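Local coordinates for protein putative tryptophan halogenase (Xanthomonas campestris pv. campestris, PDB 6Y1W) that probably acts as a flavin-dependent halogenase, using FAD to halogenate an aromatic substrate, and is captured here without its cofactor, at residues 385-390 with 438-443; 105-110 with 445-450; 60-65 with 349-354; 342-347 with 394-399. One frame throughout, in Å; residues are numbered along the deposited sequence.

Contact 1: residues 385-390 with 438-443; sequences IAHIRD and ELFAEN. With BUD ((2S,3S)-butane-2,3-diol), chain H.
The imidazole of His-387 carries Glu-438 on one face and the start of Phe-440 at its edge. Glu-438 CB sits over the centre of the ring, 3.4 Å from its centroid, in a CH-pi contact. Glu-438 CG lies over the same face, and the carboxylate follows, stacked beyond the ND1 side of the ring, its plane 14° from that of the ring. The two side chains cross at about a right angle. At the edge, Phe-440 N donates to His-387 NE2 over 3.0 Å. This bond is nearly straight, at 167°, and its donor is tilted slightly from the ring plane. CG of His-387 is anti to the backbone N (chi1 158°) and lies 3.4 Å from Glu-438 CG. The Phe-440 ring is oblique to the imidazole. At its own edge it receives His-387 NE2, Ile-388 CG2 and O1 of the butanediol. Leu-439 CD2 lies over one face of the Phe-440 ring, toward the rim. Across the contact, Ile-388 CD1 meets Leu-439 CD2 at 4.0 Å. Ala-441 N, at the N-cap position, donates to butanediol O2 over 3.0 Å. Ser-444 OG also bonds the diol, so it is held at the start of helix 442-451. The far end of Glu-438 pairs with Arg-422. Phe-440 also stacks on Phe-391. The contact is buried. It joins helix 371-397 to the loop before helix 442-451, with helix 417-429 packed beside His-387 and helix 350-363 beside Ile-388 and Leu-439.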
# COMPACT_ATOMS: atom_id res chain seq x y z
N ILE A 385 -1.05 -12.45 6.08
CA ILE A 385 -0.97 -13.19 7.34
C ILE A 385 0.48 -13.25 7.82
O ILE A 385 0.74 -13.24 9.03
CB ILE A 385 -1.59 -14.60 7.21
CG1 ILE A 385 -1.72 -15.25 8.58
CG2 ILE A 385 -0.79 -15.54 6.29
CD1 ILE A 385 -2.47 -14.47 9.47
N ALA A 386 1.43 -13.32 6.89
CA ALA A 386 2.83 -13.39 7.30
C ALA A 386 3.22 -12.11 8.00
O ALA A 386 4.01 -12.13 8.96
CB ALA A 386 3.73 -13.64 6.10
N HIS A 387 2.69 -10.98 7.54
CA HIS A 387 2.95 -9.71 8.20
C HIS A 387 2.39 -9.69 9.63
O HIS A 387 3.03 -9.19 10.57
CB HIS A 387 2.35 -8.56 7.40
CG HIS A 387 2.13 -7.37 8.24
ND1 HIS A 387 3.17 -6.55 8.62
CD2 HIS A 387 1.02 -6.90 8.87
CE1 HIS A 387 2.70 -5.60 9.42
NE2 HIS A 387 1.41 -5.79 9.58
N ILE A 388 1.16 -10.18 9.81
CA ILE A 388 0.61 -10.23 11.16
C ILE A 388 1.40 -11.21 12.03
O ILE A 388 1.71 -10.90 13.20
CB ILE A 388 -0.89 -10.57 11.10
CG1 ILE A 388 -1.64 -9.43 10.40
CG2 ILE A 388 -1.49 -10.72 12.44
CD1 ILE A 388 -3.12 -9.87 9.96
N ARG A 389 1.76 -12.37 11.47
CA ARG A 389 2.60 -13.34 12.17
C ARG A 389 3.85 -12.67 12.72
O ARG A 389 4.20 -12.86 13.90
CB ARG A 389 2.98 -14.49 11.22
CG ARG A 389 3.94 -15.51 11.89
CD ARG A 389 4.74 -16.25 10.84
NE ARG A 389 5.63 -15.32 10.17
CZ ARG A 389 6.18 -15.57 8.97
NH1 ARG A 389 5.91 -16.74 8.38
NH2 ARG A 389 7.01 -14.66 8.40
N ASP A 390 4.53 -11.86 11.88
CA ASP A 390 5.78 -11.24 12.32
C ASP A 390 5.54 -10.32 13.50
O ASP A 390 6.38 -10.22 14.40
CB ASP A 390 6.43 -10.46 11.17
CG ASP A 390 7.11 -11.37 10.15
OD1 ASP A 390 7.13 -12.61 10.35
OD2 ASP A 390 7.58 -10.80 9.12
N GLU A 438 -0.46 -4.27 4.62
CA GLU A 438 -0.11 -4.77 5.95
C GLU A 438 -1.06 -4.15 6.96
O GLU A 438 -1.41 -2.97 6.87
CB GLU A 438 1.33 -4.42 6.30
CG GLU A 438 2.32 -5.26 5.56
CD GLU A 438 3.71 -4.66 5.60
OE1 GLU A 438 3.87 -3.51 6.07
OE2 GLU A 438 4.66 -5.36 5.18
N LEU A 439 -1.47 -4.98 7.93
CA LEU A 439 -2.38 -4.49 8.96
C LEU A 439 -1.73 -3.42 9.83
O LEU A 439 -2.35 -2.39 10.11
CB LEU A 439 -2.87 -5.66 9.82
CG LEU A 439 -3.62 -5.25 11.08
CD1 LEU A 439 -4.91 -4.47 10.77
CD2 LEU A 439 -3.94 -6.49 11.89
N PHE A 440 -0.53 -3.67 10.34
CA PHE A 440 -0.01 -2.84 11.42
C PHE A 440 0.62 -1.57 10.85
O PHE A 440 1.52 -1.63 10.00
CB PHE A 440 0.95 -3.66 12.28
CG PHE A 440 0.21 -4.72 13.08
CD1 PHE A 440 -0.59 -4.35 14.14
CD2 PHE A 440 0.29 -6.07 12.74
CE1 PHE A 440 -1.29 -5.29 14.85
CE2 PHE A 440 -0.40 -7.03 13.44
CZ PHE A 440 -1.19 -6.64 14.51
N ALA A 441 0.12 -0.43 11.30
CA ALA A 441 0.57 0.87 10.86
C ALA A 441 1.94 1.20 11.48
O ALA A 441 2.42 0.54 12.40
CB ALA A 441 -0.45 1.93 11.26
N GLU A 442 2.58 2.23 10.93
CA GLU A 442 3.83 2.71 11.52
C GLU A 442 3.69 2.97 13.02
O GLU A 442 4.58 2.60 13.79
CB GLU A 442 4.31 3.96 10.77
CG GLU A 442 4.82 3.61 9.38
CD GLU A 442 5.29 4.82 8.59
OE1 GLU A 442 5.29 5.93 9.14
OE2 GLU A 442 5.68 4.65 7.42
N ASN A 443 2.57 3.58 13.45
CA ASN A 443 2.38 3.86 14.88
C ASN A 443 2.50 2.59 15.72
O ASN A 443 2.99 2.63 16.87
CB ASN A 443 1.00 4.50 15.12
CG ASN A 443 0.76 4.84 16.60
OD1 ASN A 443 1.39 5.73 17.12
ND2 ASN A 443 -0.14 4.13 17.25
C1 BUD H . -5.16 -2.49 14.36
O1 BUD H . -3.12 -2.39 15.58
C2 BUD H . -3.64 -2.30 14.28
O2 BUD H . -1.94 -0.72 13.49
C3 BUD H . -3.33 -0.93 13.68
C4 BUD H . -4.04 -0.80 12.33

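Contact 2: residues 105-110 with 445-450; sequences IHSFGH and WIQVML. With BUD ((2S,3S)-butane-2,3-diol), chain H.
Gln-447 reaches Ser-107 through an extended chain: CG is anti to the carbonyl carbon (chi1 -71°) and CD continues outward (chi2 -170°). His-106 CG is anti to its backbone N, and the ring lies beside Val-448. Ser-107 N donates to Gln-447 OE1 over 2.7 Å, in the carbonyl plane and on a lone pair. Gln-447 NE2 donates to Ser-107 OG over 3.2 Å, nearly in the amide plane. The two bonds hold the amide in one orientation. Ser-107 OG in turn donates to Phe-108 O at 2.8 Å, which fixes the direction of the hydroxyl. Gln-447 NE2 also bonds Thr-111. Gln-447 OE1 touches the edge of the His-106 ring at CD2, 3.5 Å away, with the ring and amide planes 81° apart. Val-448 CG2 lies over one face of that ring in a CH-pi contact, 3.9 Å from its centroid. Both ring nitrogens of His-106 are bonded outside the two segments, NE2 to Ser-444. The butanediol rests near His-106 CE1 and Phe-108 CE1. The local axes of strand 102-107 and helix 442-451 are 8.0 Å apart. The arrangement is a helix packed antiparallel to an outermost strand of a mixed sheet within this chain. Its strand side, His-106 and Phe-108, lines part of the butanediol pocket, next to Glu-347, a predicted tryptophan-binding residue.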
# COMPACT_ATOMS: atom_id res chain seq x y z
N ILE A 105 1.31 0.82 26.62
CA ILE A 105 0.05 0.67 25.88
C ILE A 105 0.33 0.73 24.39
O ILE A 105 1.05 1.62 23.91
CB ILE A 105 -0.98 1.75 26.29
CG1 ILE A 105 -1.37 1.57 27.75
CG2 ILE A 105 -2.24 1.71 25.39
CD1 ILE A 105 -2.08 2.83 28.31
N HIS A 106 -0.29 -0.20 23.65
CA HIS A 106 -0.34 -0.19 22.19
C HIS A 106 -1.74 0.29 21.83
O HIS A 106 -2.70 -0.48 21.93
CB HIS A 106 -0.08 -1.57 21.63
CG HIS A 106 -0.21 -1.65 20.14
ND1 HIS A 106 -0.31 -2.85 19.47
CD2 HIS A 106 -0.28 -0.67 19.21
CE1 HIS A 106 -0.43 -2.61 18.17
NE2 HIS A 106 -0.43 -1.30 17.99
N SER A 107 -1.84 1.53 21.38
CA SER A 107 -3.16 2.12 21.12
C SER A 107 -3.39 2.21 19.63
O SER A 107 -2.47 2.08 18.82
CB SER A 107 -3.28 3.51 21.76
OG SER A 107 -2.51 4.47 21.04
N PHE A 108 -4.64 2.48 19.26
CA PHE A 108 -4.94 2.94 17.92
C PHE A 108 -4.50 4.38 17.76
O PHE A 108 -3.91 4.98 18.67
CB PHE A 108 -6.44 2.78 17.63
CG PHE A 108 -6.95 1.38 17.87
CD1 PHE A 108 -6.24 0.27 17.40
CD2 PHE A 108 -8.14 1.17 18.57
CE1 PHE A 108 -6.72 -1.02 17.63
CE2 PHE A 108 -8.61 -0.12 18.82
CZ PHE A 108 -7.93 -1.20 18.34
N GLY A 109 -4.73 4.95 16.59
CA GLY A 109 -4.38 6.35 16.39
C GLY A 109 -2.93 6.56 15.98
O GLY A 109 -2.28 5.67 15.44
N HIS A 110 -2.43 7.77 16.23
CA HIS A 110 -1.08 8.14 15.81
C HIS A 110 -0.49 8.97 16.93
O HIS A 110 -1.19 9.74 17.58
CB HIS A 110 -1.07 8.95 14.51
CG HIS A 110 0.30 9.06 13.87
ND1 HIS A 110 0.88 8.02 13.18
CD2 HIS A 110 1.19 10.08 13.86
CE1 HIS A 110 2.08 8.39 12.75
NE2 HIS A 110 2.29 9.64 13.16
N TRP A 445 4.15 -0.37 14.99
CA TRP A 445 5.55 -0.79 15.06
C TRP A 445 6.33 0.07 16.06
O TRP A 445 7.13 -0.46 16.86
CB TRP A 445 6.22 -0.68 13.67
CG TRP A 445 5.83 -1.75 12.71
CD1 TRP A 445 4.96 -1.63 11.66
CD2 TRP A 445 6.30 -3.11 12.69
NE1 TRP A 445 4.86 -2.81 10.99
CE2 TRP A 445 5.66 -3.75 11.60
CE3 TRP A 445 7.20 -3.84 13.48
CZ2 TRP A 445 5.89 -5.09 11.27
CZ3 TRP A 445 7.42 -5.18 13.16
CH2 TRP A 445 6.77 -5.80 12.06
N ILE A 446 6.11 1.39 16.03
CA ILE A 446 6.85 2.29 16.92
C ILE A 446 6.44 2.05 18.37
O ILE A 446 7.29 1.86 19.24
CB ILE A 446 6.62 3.76 16.54
CG1 ILE A 446 7.07 4.05 15.11
CG2 ILE A 446 7.29 4.70 17.56
CD1 ILE A 446 6.51 5.38 14.60
N GLN A 447 5.13 2.05 18.65
CA GLN A 447 4.72 1.89 20.05
C GLN A 447 5.19 0.56 20.62
O GLN A 447 5.64 0.49 21.78
CB GLN A 447 3.20 2.02 20.19
CG GLN A 447 2.65 3.43 19.99
CD GLN A 447 1.17 3.48 20.39
OE1 GLN A 447 0.57 2.46 20.59
NE2 GLN A 447 0.60 4.67 20.50
N VAL A 448 5.07 -0.52 19.86
CA VAL A 448 5.45 -1.82 20.41
C VAL A 448 6.97 -1.95 20.52
O VAL A 448 7.47 -2.48 21.52
CB VAL A 448 4.82 -2.94 19.56
CG1 VAL A 448 5.34 -4.27 19.98
CG2 VAL A 448 3.29 -2.86 19.78
N MET A 449 7.73 -1.51 19.50
CA MET A 449 9.18 -1.66 19.64
C MET A 449 9.74 -0.75 20.73
O MET A 449 10.57 -1.19 21.54
CB MET A 449 9.90 -1.44 18.31
CG MET A 449 9.61 -2.62 17.40
SD MET A 449 10.70 -2.67 15.94
CE MET A 449 9.96 -1.38 14.95
N LEU A 450 9.28 0.51 20.82
CA LEU A 450 9.75 1.35 21.93
C LEU A 450 9.28 0.77 23.26
O LEU A 450 10.05 0.73 24.24
CB LEU A 450 9.21 2.77 21.78
CG LEU A 450 9.91 3.75 20.88
CD1 LEU A 450 9.11 5.06 20.88
CD2 LEU A 450 11.35 3.97 21.38
C1 BUD H . -5.16 -2.49 14.36
O1 BUD H . -3.12 -2.39 15.58
C2 BUD H . -3.64 -2.30 14.28
O2 BUD H . -1.94 -0.72 13.49
C3 BUD H . -3.33 -0.93 13.68
C4 BUD H . -4.04 -0.80 12.33

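Contact 3: residues 60-65 with 349-354; sequences EATIPS and TNIHLI. With BUD ((2S,3S)-butane-2,3-diol), chain H.
Ile-63 packs closely on CB and CG of His-352. Its CD1 reaches His-352 CB at 3.6 Å and touches the ring obliquely at CG. Its CG1 lies between the backbone N and the carbonyl carbon (chi1 53°), and CD1 is extended beyond it. The ring is held at its edge by Ser-65, whose OG is 2.8 Å from His-352 ND1; either atom could be the donor. Ile-351 CD1 packs more loosely against Thr-62 CG2, at 4.0 Å. Thr-62 OG1 itself bonds Tyr-163 O, and Thr-62 O accepts from Lys-89, the predicted active-site lysine. Segment 60-65 leaves strand 59-61, an outermost strand of a small antiparallel sheet, and meets the first turn of helix 350-363. Ile-351 is a predicted FAD-binding residue and touches Thr-26, another such residue, on helix 25-39; the turn into that helix fits a Rossmann-type glycine pattern. The contact thus lies by the probable flavin site, which has no FAD in this structure. The Glu-60 side is partly exposed, polar and hydrated. Asn-350 ND2 donates to Glu-60 OE2 over 2.7 Å, nearly straight, at 169°. Glu-60 OE2 accepts with its syn lone pair, and the amide and carboxylate are nearly coplanar. One water donates to Glu-60 OE2 and to Ala-61 O, each over 2.7 Å, and accepts from Ile-351 N at 3.1 Å. It bridges strand and helix where their backbones do not bond directly. Near the diol, Ile-63 CB lies 3.8 Å from butanediol C1.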
# COMPACT_ATOMS: atom_id res chain seq x y z
N GLU A 60 -14.71 -11.22 23.13
CA GLU A 60 -13.64 -11.11 22.15
C GLU A 60 -13.35 -9.64 21.86
O GLU A 60 -14.28 -8.84 21.75
CB GLU A 60 -14.06 -11.86 20.87
CG GLU A 60 -13.01 -11.92 19.82
CD GLU A 60 -13.24 -13.05 18.80
OE1 GLU A 60 -14.14 -13.92 18.94
OE2 GLU A 60 -12.45 -13.08 17.84
N ALA A 61 -12.07 -9.29 21.70
CA ALA A 61 -11.70 -7.94 21.26
C ALA A 61 -11.50 -7.89 19.73
O ALA A 61 -11.29 -8.91 19.07
CB ALA A 61 -10.43 -7.48 21.99
N THR A 62 -11.63 -6.69 19.18
CA THR A 62 -11.63 -6.49 17.73
C THR A 62 -10.72 -5.30 17.41
O THR A 62 -10.10 -4.68 18.30
CB THR A 62 -13.05 -6.22 17.16
OG1 THR A 62 -13.64 -5.11 17.84
CG2 THR A 62 -13.99 -7.42 17.35
N ILE A 63 -10.59 -5.00 16.12
CA ILE A 63 -9.78 -3.87 15.67
C ILE A 63 -10.57 -3.01 14.69
O ILE A 63 -11.69 -3.41 14.28
CB ILE A 63 -8.43 -4.35 15.11
CG1 ILE A 63 -8.60 -5.42 14.05
CG2 ILE A 63 -7.55 -4.93 16.26
CD1 ILE A 63 -7.23 -5.82 13.44
N PRO A 64 -10.08 -1.83 14.31
CA PRO A 64 -10.96 -0.86 13.64
C PRO A 64 -11.48 -1.29 12.29
O PRO A 64 -12.45 -0.68 11.81
CB PRO A 64 -10.08 0.39 13.53
CG PRO A 64 -9.20 0.31 14.79
CD PRO A 64 -8.87 -1.16 14.87
N SER A 65 -10.86 -2.27 11.64
CA SER A 65 -11.44 -2.73 10.38
C SER A 65 -12.89 -3.19 10.53
O SER A 65 -13.64 -3.17 9.55
CB SER A 65 -10.56 -3.85 9.81
OG SER A 65 -10.48 -4.93 10.73
N THR A 349 -6.71 -10.12 16.34
CA THR A 349 -6.78 -10.23 14.88
C THR A 349 -7.75 -11.31 14.37
O THR A 349 -7.93 -11.41 13.16
CB THR A 349 -5.39 -10.49 14.28
OG1 THR A 349 -4.71 -11.55 14.99
CG2 THR A 349 -4.53 -9.23 14.29
N ASN A 350 -8.41 -12.10 15.23
CA ASN A 350 -9.21 -13.24 14.74
C ASN A 350 -10.35 -12.79 13.83
O ASN A 350 -10.49 -13.25 12.68
CB ASN A 350 -9.78 -14.03 15.94
CG ASN A 350 -10.80 -15.08 15.51
OD1 ASN A 350 -10.45 -15.97 14.74
ND2 ASN A 350 -12.07 -15.00 16.00
N ILE A 351 -11.22 -11.91 14.33
CA ILE A 351 -12.35 -11.46 13.52
C ILE A 351 -11.88 -10.69 12.29
O ILE A 351 -12.49 -10.81 11.21
CB ILE A 351 -13.33 -10.68 14.42
CG1 ILE A 351 -14.17 -11.71 15.17
CG2 ILE A 351 -14.25 -9.74 13.58
CD1 ILE A 351 -15.06 -11.09 16.25
N HIS A 352 -10.79 -9.93 12.41
CA HIS A 352 -10.23 -9.21 11.27
C HIS A 352 -9.84 -10.17 10.15
O HIS A 352 -10.07 -9.88 8.97
CB HIS A 352 -9.02 -8.42 11.75
CG HIS A 352 -8.19 -7.89 10.63
ND1 HIS A 352 -8.48 -6.70 9.99
CD2 HIS A 352 -7.07 -8.38 10.05
CE1 HIS A 352 -7.56 -6.47 9.06
NE2 HIS A 352 -6.69 -7.48 9.08
N LEU A 353 -9.22 -11.30 10.51
CA LEU A 353 -8.79 -12.22 9.47
C LEU A 353 -9.97 -12.88 8.79
O LEU A 353 -9.89 -13.16 7.60
CB LEU A 353 -7.85 -13.27 10.04
CG LEU A 353 -6.45 -12.67 10.27
CD1 LEU A 353 -5.66 -13.57 11.22
CD2 LEU A 353 -5.68 -12.41 8.98
N ILE A 354 -11.07 -13.12 9.51
CA ILE A 354 -12.31 -13.56 8.86
C ILE A 354 -12.79 -12.50 7.88
O ILE A 354 -13.11 -12.79 6.72
CB ILE A 354 -13.39 -13.87 9.92
CG1 ILE A 354 -12.97 -15.09 10.75
CG2 ILE A 354 -14.71 -14.20 9.19
CD1 ILE A 354 -13.84 -15.28 12.03
C1 BUD H . -5.16 -2.49 14.36
O1 BUD H . -3.12 -2.39 15.58
C2 BUD H . -3.64 -2.30 14.28
O2 BUD H . -1.94 -0.72 13.49
C3 BUD H . -3.33 -0.93 13.68
C4 BUD H . -4.04 -0.80 12.33
O HOH W 1 -11.11 -10.79 17.17

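Contact 4: residues 342-347 with 394-399; sequences FLEPIE and LHYHAT
Glu-347 is predicted to bind tryptophan, and this contact ties its carboxylate to His-395. His-395 NE2 donates to Glu-347 OE2 over 2.6 Å at 164°, in the ring plane. The bond uses the anti lone pair, and the ring and carboxylate are nearly coplanar. The Glu-347 chain is bent at chi2 (-75°), and OE2 beyond it meets NE2. His-106 ND1 also bonds Glu-347 OE2, and Gln-452 bonds the other ring nitrogen of His-395. A second carboxylate meets the same helix. Glu-344 and Tyr-396 reach toward each other tip to tip, and Tyr-396 OH donates to Glu-344 OE1 over 2.5 Å on its syn side. Trp-273 NE1 bonds that oxygen too. Segment 342-347 lies in the loop between strand 341-342 and helix 350-363, and here it faces the C-terminal end of helix 371-397. Between the two polar pairs, Ile-346 slides past His-395 in the opposite direction. Its CD1 lies 3.5 Å from His-395 CB. The same methyl is 4.4 Å from Tyr-396 CE2. Strand 91-99 packs on Ile-346, and Phe-94 stacks on the His-395 ring.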
# COMPACT_ATOMS: atom_id res chain seq x y z
N PHE A 342 -4.41 -19.81 12.20
CA PHE A 342 -4.61 -19.33 13.56
C PHE A 342 -3.39 -18.55 14.05
O PHE A 342 -2.25 -19.00 13.89
CB PHE A 342 -4.85 -20.48 14.53
CG PHE A 342 -4.94 -20.02 15.96
CD1 PHE A 342 -6.12 -19.53 16.44
CD2 PHE A 342 -3.82 -20.04 16.78
CE1 PHE A 342 -6.20 -19.10 17.76
CE2 PHE A 342 -3.91 -19.60 18.08
CZ PHE A 342 -5.13 -19.14 18.55
N LEU A 343 -3.64 -17.40 14.67
CA LEU A 343 -2.68 -16.73 15.53
C LEU A 343 -3.36 -16.41 16.85
O LEU A 343 -4.54 -16.07 16.87
CB LEU A 343 -2.16 -15.45 14.90
CG LEU A 343 -1.22 -15.69 13.71
CD1 LEU A 343 -0.97 -14.42 12.95
CD2 LEU A 343 0.13 -16.21 14.30
N GLU A 344 -2.60 -16.48 17.95
CA GLU A 344 -3.17 -16.17 19.26
C GLU A 344 -3.71 -14.73 19.33
O GLU A 344 -3.29 -13.85 18.56
CB GLU A 344 -2.10 -16.38 20.32
CG GLU A 344 -1.02 -15.30 20.29
CD GLU A 344 0.22 -15.76 21.02
OE1 GLU A 344 0.28 -15.60 22.28
OE2 GLU A 344 1.11 -16.32 20.35
N PRO A 345 -4.66 -14.45 20.26
CA PRO A 345 -5.37 -13.15 20.23
C PRO A 345 -4.62 -12.00 20.86
O PRO A 345 -5.25 -11.06 21.40
CB PRO A 345 -6.67 -13.44 20.99
CG PRO A 345 -6.27 -14.48 21.99
CD PRO A 345 -5.30 -15.39 21.20
N ILE A 346 -3.29 -12.02 20.77
CA ILE A 346 -2.47 -11.02 21.43
C ILE A 346 -2.67 -9.63 20.83
O ILE A 346 -2.51 -8.63 21.53
CB ILE A 346 -1.00 -11.45 21.38
CG1 ILE A 346 -0.12 -10.52 22.19
CG2 ILE A 346 -0.47 -11.44 19.93
CD1 ILE A 346 1.34 -11.03 22.26
N GLU A 347 -3.04 -9.54 19.54
CA GLU A 347 -3.35 -8.27 18.90
C GLU A 347 -4.76 -8.27 18.31
O GLU A 347 -5.05 -7.51 17.39
CB GLU A 347 -2.32 -7.93 17.80
CG GLU A 347 -0.97 -7.43 18.36
CD GLU A 347 -1.02 -6.00 18.90
OE1 GLU A 347 -2.02 -5.28 18.65
OE2 GLU A 347 -0.03 -5.58 19.62
N LEU A 394 7.12 -10.49 17.20
CA LEU A 394 7.77 -9.35 17.82
C LEU A 394 7.46 -9.24 19.31
O LEU A 394 8.36 -8.94 20.12
CB LEU A 394 7.33 -8.09 17.08
CG LEU A 394 7.70 -6.78 17.74
CD1 LEU A 394 9.23 -6.57 17.82
CD2 LEU A 394 7.06 -5.64 16.97
N HIS A 395 6.21 -9.50 19.70
CA HIS A 395 5.85 -9.36 21.12
C HIS A 395 6.65 -10.30 22.02
O HIS A 395 6.96 -9.94 23.16
CB HIS A 395 4.35 -9.62 21.29
CG HIS A 395 3.51 -8.39 21.09
ND1 HIS A 395 3.65 -7.27 21.89
CD2 HIS A 395 2.53 -8.10 20.19
CE1 HIS A 395 2.78 -6.35 21.50
NE2 HIS A 395 2.08 -6.83 20.48
N TYR A 396 6.97 -11.51 21.53
CA TYR A 396 7.71 -12.48 22.33
C TYR A 396 9.21 -12.27 22.23
O TYR A 396 9.92 -12.53 23.21
CB TYR A 396 7.37 -13.91 21.89
CG TYR A 396 6.00 -14.34 22.36
CD1 TYR A 396 5.81 -14.75 23.66
CD2 TYR A 396 4.90 -14.35 21.49
CE1 TYR A 396 4.57 -15.18 24.13
CE2 TYR A 396 3.64 -14.76 21.97
CZ TYR A 396 3.50 -15.18 23.28
OH TYR A 396 2.30 -15.62 23.78
N HIS A 397 9.71 -11.83 21.07
CA HIS A 397 11.15 -11.76 20.84
C HIS A 397 11.77 -10.49 21.40
O HIS A 397 12.93 -10.53 21.85
CB HIS A 397 11.45 -11.84 19.33
CG HIS A 397 12.91 -12.07 19.01
ND1 HIS A 397 13.60 -13.17 19.46
CD2 HIS A 397 13.78 -11.36 18.24
CE1 HIS A 397 14.84 -13.13 18.98
NE2 HIS A 397 14.98 -12.05 18.24
N ALA A 398 11.05 -9.37 21.35
CA ALA A 398 11.57 -8.10 21.86
C ALA A 398 11.28 -8.05 23.36
O ALA A 398 10.21 -7.62 23.80
CB ALA A 398 10.94 -6.93 21.12
N THR A 399 12.22 -8.52 24.18
CA THR A 399 11.97 -8.53 25.62
C THR A 399 13.30 -8.47 26.34
O THR A 399 14.30 -8.99 25.84
CB THR A 399 11.18 -9.77 26.10
OG1 THR A 399 10.98 -9.65 27.52
CG2 THR A 399 11.92 -11.09 25.79

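In the fold
All four contacts are buried, and none lies at the surface. Contact 3 is nearest the centre of the chain. Contact 2 is the farthest, its centre about 16 Å from the centre of the chain. Contacts 1 and 4 share helix 371-397. Contacts 1 and 2 share helix 442-451. Contacts 1, 2 and 3 all touch the same butanediol. Contact 3 alone includes a bridging water, beside partly exposed polar groups. Contact 4 relies on short bonds to two buried carboxylates. Contact 2 uses an amide against backbone and hydroxyl, while contact 1 stacks flat groups. Val-448 of contact 2 packs on His-395 of contact 4, and Leu-439 of contact 1 packs on Ile-63 of contact 3.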